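Putative isohexenylglutaconyl-CoA hydratase (Pseudomonas aeruginosa, PDB 4ZU2) probably hydrates isohexenylglutaconyl-CoA, a step in bacterial breakdown of acyclic terpenes such as citronellate, as a member of the crotonase family. Local coordinates at residues V52-L57 and E199-L204; L104-V109 and V126-A131. All blocks are in the same frame, centred on the assembly; numbering follows the deposited sequence.

Contact 1 (V52-L57 and E199-L204); sequences VRALVL and ETLEQL
A54 and the two leucines L201 and L204 make the apolar heart of this contact between strand 54-57 and helix 199-204. The methyl of A54 points at the helix and is touched by one branch of each leucine: CD2 of L201 lies 3.9 Å from A54 CB, and CD1 of L204 lies 4.0 Å from it. Three residues apart, the two leucines lie on the same side of the helix, about one turn from each other. L204 heads for the strand directly, with CG anti to its backbone N (chi1 172°), and its CD1 also comes to 4.0 Å from the carbonyl O of R53. The CB of L201 leaves the helix to one side, but the end of the chain comes nearer the strand, its CD2 4.4 Å from V56 CG2. Alanine suits the middle position because its small methyl lets a CD branch of each leucine come close to the strand, while V56 adds a beta-branched residue well fitted to a strand.

The polar part lies at the R53 end. CB of this arginine passes L204 CD1, the chain bends at chi3 (64°), which sets NE, and the guanidinium lies by the C-terminal end of helix 190-205. There NH2 is hydrogen-bonded to the carbonyls of R205 and C207 and NH1 to that of W262; L204 O lies obliquely, 3.5 Å from NH2.

Chemically, the contact is apolar in the middle and polar at one end: the leucines pack the helix on the strand through dispersion contacts, and the carbonyls at the helix C-terminus, where its dipole would be negative, probably suit the positive guanidinium.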
loop_
_atom_site.group_PDB
_atom_site.type_symbol
_atom_site.label_atom_id
_atom_site.label_comp_id
_atom_site.label_asym_id
_atom_site.label_seq_id
_atom_site.Cartn_x
_atom_site.Cartn_y
_atom_site.Cartn_z
ATOM N N VAL A 52 4.281 -19.532 -23.869
ATOM C CA VAL A 52 4.763 -18.150 -23.675
ATOM C C VAL A 52 4.683 -17.780 -22.192
ATOM O O VAL A 52 3.600 -17.563 -21.667
ATOM C CB VAL A 52 3.930 -17.168 -24.521
ATOM C CG1 VAL A 52 4.489 -15.758 -24.411
ATOM C CG2 VAL A 52 3.900 -17.607 -25.989
ATOM N N ARG A 53 5.826 -17.744 -21.517
ATOM C CA ARG A 53 5.893 -17.730 -20.044
ATOM C C ARG A 53 6.276 -16.338 -19.548
ATOM O O ARG A 53 6.078 -16.016 -18.380
ATOM C CB ARG A 53 6.977 -18.703 -19.559
ATOM C CG ARG A 53 6.793 -20.159 -19.966
ATOM C CD ARG A 53 8.062 -20.989 -19.708
ATOM N NE ARG A 53 8.402 -21.086 -18.285
ATOM C CZ ARG A 53 9.466 -21.729 -17.795
ATOM N NH1 ARG A 53 10.354 -22.347 -18.590
ATOM N NH2 ARG A 53 9.657 -21.749 -16.488
ATOM N N ALA A 54 6.874 -15.530 -20.432
ATOM C CA ALA A 54 7.232 -14.164 -20.079
ATOM C C ALA A 54 7.098 -13.171 -21.261
ATOM O O ALA A 54 7.181 -13.538 -22.430
ATOM C CB ALA A 54 8.607 -14.110 -19.477
ATOM N N LEU A 55 6.823 -11.920 -20.917
ATOM C CA LEU A 55 6.783 -10.849 -21.878
ATOM C C LEU A 55 7.739 -9.789 -21.381
ATOM O O LEU A 55 7.775 -9.485 -20.179
ATOM C CB LEU A 55 5.385 -10.260 -22.032
ATOM C CG LEU A 55 4.290 -11.306 -22.305
ATOM C CD1 LEU A 55 2.889 -10.702 -22.105
ATOM C CD2 LEU A 55 4.436 -11.927 -23.687
ATOM N N VAL A 56 8.546 -9.280 -22.312
ATOM C CA VAL A 56 9.419 -8.146 -22.046
ATOM C C VAL A 56 8.977 -7.002 -22.946
ATOM O O VAL A 56 8.714 -7.161 -24.121
ATOM C CB VAL A 56 10.898 -8.502 -22.228
ATOM C CG1 VAL A 56 11.754 -7.427 -21.598
ATOM C CG2 VAL A 56 11.200 -9.851 -21.579
ATOM N N LEU A 57 8.814 -5.864 -22.323
ATOM C CA LEU A 57 8.156 -4.764 -22.900
ATOM C C LEU A 57 9.195 -3.685 -22.880
ATOM O O LEU A 57 9.748 -3.368 -21.828
ATOM C CB LEU A 57 6.949 -4.380 -22.054
ATOM C CG LEU A 57 6.100 -3.268 -22.655
ATOM C CD1 LEU A 57 5.728 -3.555 -24.084
ATOM C CD2 LEU A 57 4.845 -3.054 -21.799
ATOM N N GLU A 199 18.705 -11.943 -15.371
ATOM C CA GLU A 199 18.648 -12.563 -14.053
ATOM C C GLU A 199 17.183 -12.909 -13.736
ATOM O O GLU A 199 16.848 -14.069 -13.469
ATOM C CB GLU A 199 19.224 -11.649 -13.000
ATOM C CG GLU A 199 19.189 -12.247 -11.621
ATOM C CD GLU A 199 19.812 -13.642 -11.554
ATOM O OE1 GLU A 199 20.786 -13.904 -12.314
ATOM O OE2 GLU A 199 19.328 -14.468 -10.733
ATOM N N THR A 200 16.323 -11.892 -13.841
ATOM C CA THR A 200 14.876 -12.011 -13.635
ATOM C C THR A 200 14.331 -13.165 -14.457
ATOM O O THR A 200 13.590 -13.996 -13.965
ATOM C CB THR A 200 14.167 -10.739 -14.075
ATOM O OG1 THR A 200 14.585 -9.640 -13.249
ATOM C CG2 THR A 200 12.634 -10.888 -14.015
ATOM N N LEU A 201 14.743 -13.241 -15.701
ATOM C CA LEU A 201 14.236 -14.269 -16.591
ATOM C C LEU A 201 14.696 -15.659 -16.191
ATOM O O LEU A 201 14.005 -16.628 -16.453
ATOM C CB LEU A 201 14.623 -13.984 -18.033
ATOM C CG LEU A 201 13.857 -12.840 -18.718
ATOM C CD1 LEU A 201 14.410 -12.610 -20.137
ATOM C CD2 LEU A 201 12.325 -13.100 -18.779
ATOM N N GLU A 202 15.844 -15.774 -15.548
ATOM C CA GLU A 202 16.281 -17.100 -15.168
ATOM C C GLU A 202 15.552 -17.478 -13.872
ATOM O O GLU A 202 15.218 -18.624 -13.678
ATOM C CB GLU A 202 17.800 -17.200 -15.068
ATOM C CG GLU A 202 18.267 -18.620 -15.303
ATOM C CD GLU A 202 18.241 -19.043 -16.753
ATOM O OE1 GLU A 202 18.578 -18.199 -17.611
ATOM O OE2 GLU A 202 17.855 -20.212 -17.023
ATOM N N GLN A 203 15.260 -16.501 -13.013
ATOM C CA GLN A 203 14.412 -16.772 -11.851
ATOM C C GLN A 203 13.043 -17.278 -12.256
ATOM O O GLN A 203 12.469 -18.159 -11.620
ATOM C CB GLN A 203 14.237 -15.527 -11.015
ATOM C CG GLN A 203 15.535 -15.056 -10.427
ATOM C CD GLN A 203 15.376 -13.777 -9.639
ATOM O OE1 GLN A 203 14.936 -12.757 -10.156
ATOM N NE2 GLN A 203 15.716 -13.837 -8.371
ATOM N N LEU A 204 12.526 -16.701 -13.332
ATOM C CA LEU A 204 11.197 -17.011 -13.811
ATOM C C LEU A 204 11.099 -18.403 -14.396
ATOM O O LEU A 204 10.020 -19.017 -14.382
ATOM C CB LEU A 204 10.819 -15.956 -14.869
ATOM C CG LEU A 204 9.559 -16.058 -15.726
ATOM C CD1 LEU A 204 9.694 -17.024 -16.890
ATOM C CD2 LEU A 204 8.346 -16.346 -14.900
#

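Contact 2 (L104-V109 and V126-A131)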
loop_
_atom_site.group_PDB
_atom_site.type_symbol
_atom_site.label_atom_id
_atom_site.label_comp_id
_atom_site.label_asym_id
_atom_site.label_seq_id
_atom_site.Cartn_x
_atom_site.Cartn_y
_atom_site.Cartn_z
ATOM N N LEU A 104 4.372 -13.678 -16.929
ATOM C CA LEU A 104 5.183 -12.640 -16.286
ATOM C C LEU A 104 5.465 -11.504 -17.322
ATOM O O LEU A 104 5.893 -11.764 -18.439
ATOM C CB LEU A 104 6.504 -13.220 -15.784
ATOM C CG LEU A 104 7.330 -12.346 -14.843
ATOM C CD1 LEU A 104 6.822 -12.404 -13.417
ATOM C CD2 LEU A 104 8.839 -12.720 -14.876
ATOM N N LEU A 105 5.193 -10.258 -16.935
ATOM C CA LEU A 105 5.362 -9.109 -17.796
ATOM C C LEU A 105 6.479 -8.306 -17.182
ATOM O O LEU A 105 6.348 -7.814 -16.057
ATOM C CB LEU A 105 4.094 -8.274 -17.855
ATOM C CG LEU A 105 4.210 -6.937 -18.613
ATOM C CD1 LEU A 105 4.642 -7.099 -20.092
ATOM C CD2 LEU A 105 2.907 -6.171 -18.576
ATOM N N VAL A 106 7.590 -8.219 -17.896
ATOM C CA VAL A 106 8.731 -7.445 -17.419
ATOM C C VAL A 106 8.819 -6.152 -18.225
ATOM O O VAL A 106 8.822 -6.199 -19.445
ATOM C CB VAL A 106 10.061 -8.235 -17.553
ATOM C CG1 VAL A 106 11.230 -7.456 -16.910
ATOM C CG2 VAL A 106 9.904 -9.608 -16.943
ATOM N N ALA A 107 8.872 -5.005 -17.546
ATOM C CA ALA A 107 9.109 -3.758 -18.251
ATOM C C ALA A 107 10.543 -3.264 -18.069
ATOM O O ALA A 107 10.992 -3.070 -16.971
ATOM C CB ALA A 107 8.104 -2.671 -17.859
ATOM N N LEU A 108 11.228 -3.031 -19.186
ATOM C CA LEU A 108 12.534 -2.397 -19.187
ATOM C C LEU A 108 12.370 -0.937 -19.625
ATOM O O LEU A 108 12.172 -0.633 -20.815
ATOM C CB LEU A 108 13.473 -3.197 -20.107
ATOM C CG LEU A 108 14.989 -3.101 -19.870
ATOM C CD1 LEU A 108 15.319 -3.353 -18.423
ATOM C CD2 LEU A 108 15.709 -4.100 -20.713
ATOM N N VAL A 109 12.379 -0.025 -18.658
ATOM C CA VAL A 109 12.009 1.360 -18.935
ATOM C C VAL A 109 13.254 2.288 -18.984
ATOM O O VAL A 109 14.046 2.348 -18.062
ATOM C CB VAL A 109 10.910 1.872 -17.941
ATOM C CG1 VAL A 109 9.676 0.930 -17.940
ATOM C CG2 VAL A 109 11.443 1.998 -16.561
ATOM N N VAL A 126 7.328 -7.081 -13.121
ATOM C CA VAL A 126 8.674 -6.618 -12.835
ATOM C C VAL A 126 9.062 -5.444 -13.772
ATOM O O VAL A 126 9.014 -5.542 -15.005
ATOM C CB VAL A 126 9.699 -7.802 -12.939
ATOM C CG1 VAL A 126 11.103 -7.391 -12.424
ATOM C CG2 VAL A 126 9.204 -8.989 -12.156
ATOM N N ALA A 127 9.380 -4.316 -13.164
ATOM C CA ALA A 127 9.907 -3.137 -13.868
ATOM C C ALA A 127 11.376 -2.887 -13.472
ATOM O O ALA A 127 11.731 -2.833 -12.269
ATOM C CB ALA A 127 9.109 -1.951 -13.534
ATOM N N ILE A 128 12.216 -2.774 -14.492
ATOM C CA ILE A 128 13.634 -2.462 -14.345
ATOM C C ILE A 128 13.879 -1.128 -15.078
ATOM O O ILE A 128 13.698 -1.054 -16.281
ATOM C CB ILE A 128 14.493 -3.577 -14.989
ATOM C CG1 ILE A 128 14.210 -4.954 -14.347
ATOM C CG2 ILE A 128 15.977 -3.250 -14.878
ATOM C CD1 ILE A 128 14.348 -6.131 -15.279
ATOM N N ALA A 129 14.286 -0.081 -14.366
ATOM C CA ALA A 129 14.457 1.238 -14.993
ATOM C C ALA A 129 15.916 1.649 -15.061
ATOM O O ALA A 129 16.740 1.245 -14.221
ATOM C CB ALA A 129 13.687 2.283 -14.244
ATOM N N ALA A 130 16.222 2.449 -16.081
ATOM C CA ALA A 130 17.487 3.173 -16.175
ATOM C C ALA A 130 17.441 4.344 -15.189
ATOM O O ALA A 130 16.437 5.037 -15.116
ATOM C CB ALA A 130 17.637 3.687 -17.568
ATOM N N ALA A 131 18.509 4.572 -14.428
ATOM C CA ALA A 131 18.534 5.667 -13.455
ATOM C C ALA A 131 18.197 7.013 -14.048
ATOM O O ALA A 131 17.711 7.886 -13.337
ATOM C CB ALA A 131 19.923 5.763 -12.786
#
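A107 and V126 are joined by the shortest backbone bond of this pair, A107 N to V126 O at 2.6 Å. Strands 104-109 and 126-130 run parallel, their axes 13° apart; the amides of V126, I128 and A130 give to the carbonyls of L105, A107 and V109, while those of A107 and V109 give back to V126 O and I128 O. The bond I128 N to A107 O, 2.8 Å, is nearly straight, with 172° at the hydrogen. Four CA-H...O contacts fill in between.

V106, L108, V126 and I128 occupy one face. I128 sets CG1 anti to its carbonyl carbon (chi1 -59°), and its CD1 meets V106 CG1 at 3.8 Å; two residues on from V106, L108 brings CD1 to 3.5 Å from I128 CB, the two side chains crossing obliquely. These branched apolar residues suit a buried face on which helix 190-205 lies. The other face carries A107, V109, A127 and A129, three of them only methyls. There V109 CG2, set between its backbone N and carbonyl carbon, stands 3.2 Å from A129 CB, tighter than usual contact.

L193 and E194 of that helix touch L108, L197 touches V106 and L204 touches L104. Beyond strand 126-130, F185 packs on V126 and I128, and H184 ND1 bonds A127 N; on the other flank, backbone hydrogen bonds join L55 and L57 to V106. L104 and V126 also touch L167 and R164 of a second subunit. Adjacent parallel strands, linked through helix 116-121 and buried mid-sheet, are typical of the crotonase fold's repeated beta-beta-alpha spiral.

Contacts 1 and 2 share one sheet, since strands 54-59 and 104-109 are neighbours in it, and their centres are about 11 Å apart. Probable hydrogen bonds stitch them together: L55 O lies 2.6 Å from V106 N, and L55 N lies 2.7 Å from L104 O. On the helix-covered face, L204 of contact 1 packs its CG 3.5 Å from CD2 of L104 in contact 2, so helix 190-205 spans both strands. In sequence, contact 2 is nested inside the loop that contact 1 closes. L167 of the second subunit meets both L204 and L104, so both contacts border the interface with that chain in the three-chain assembly.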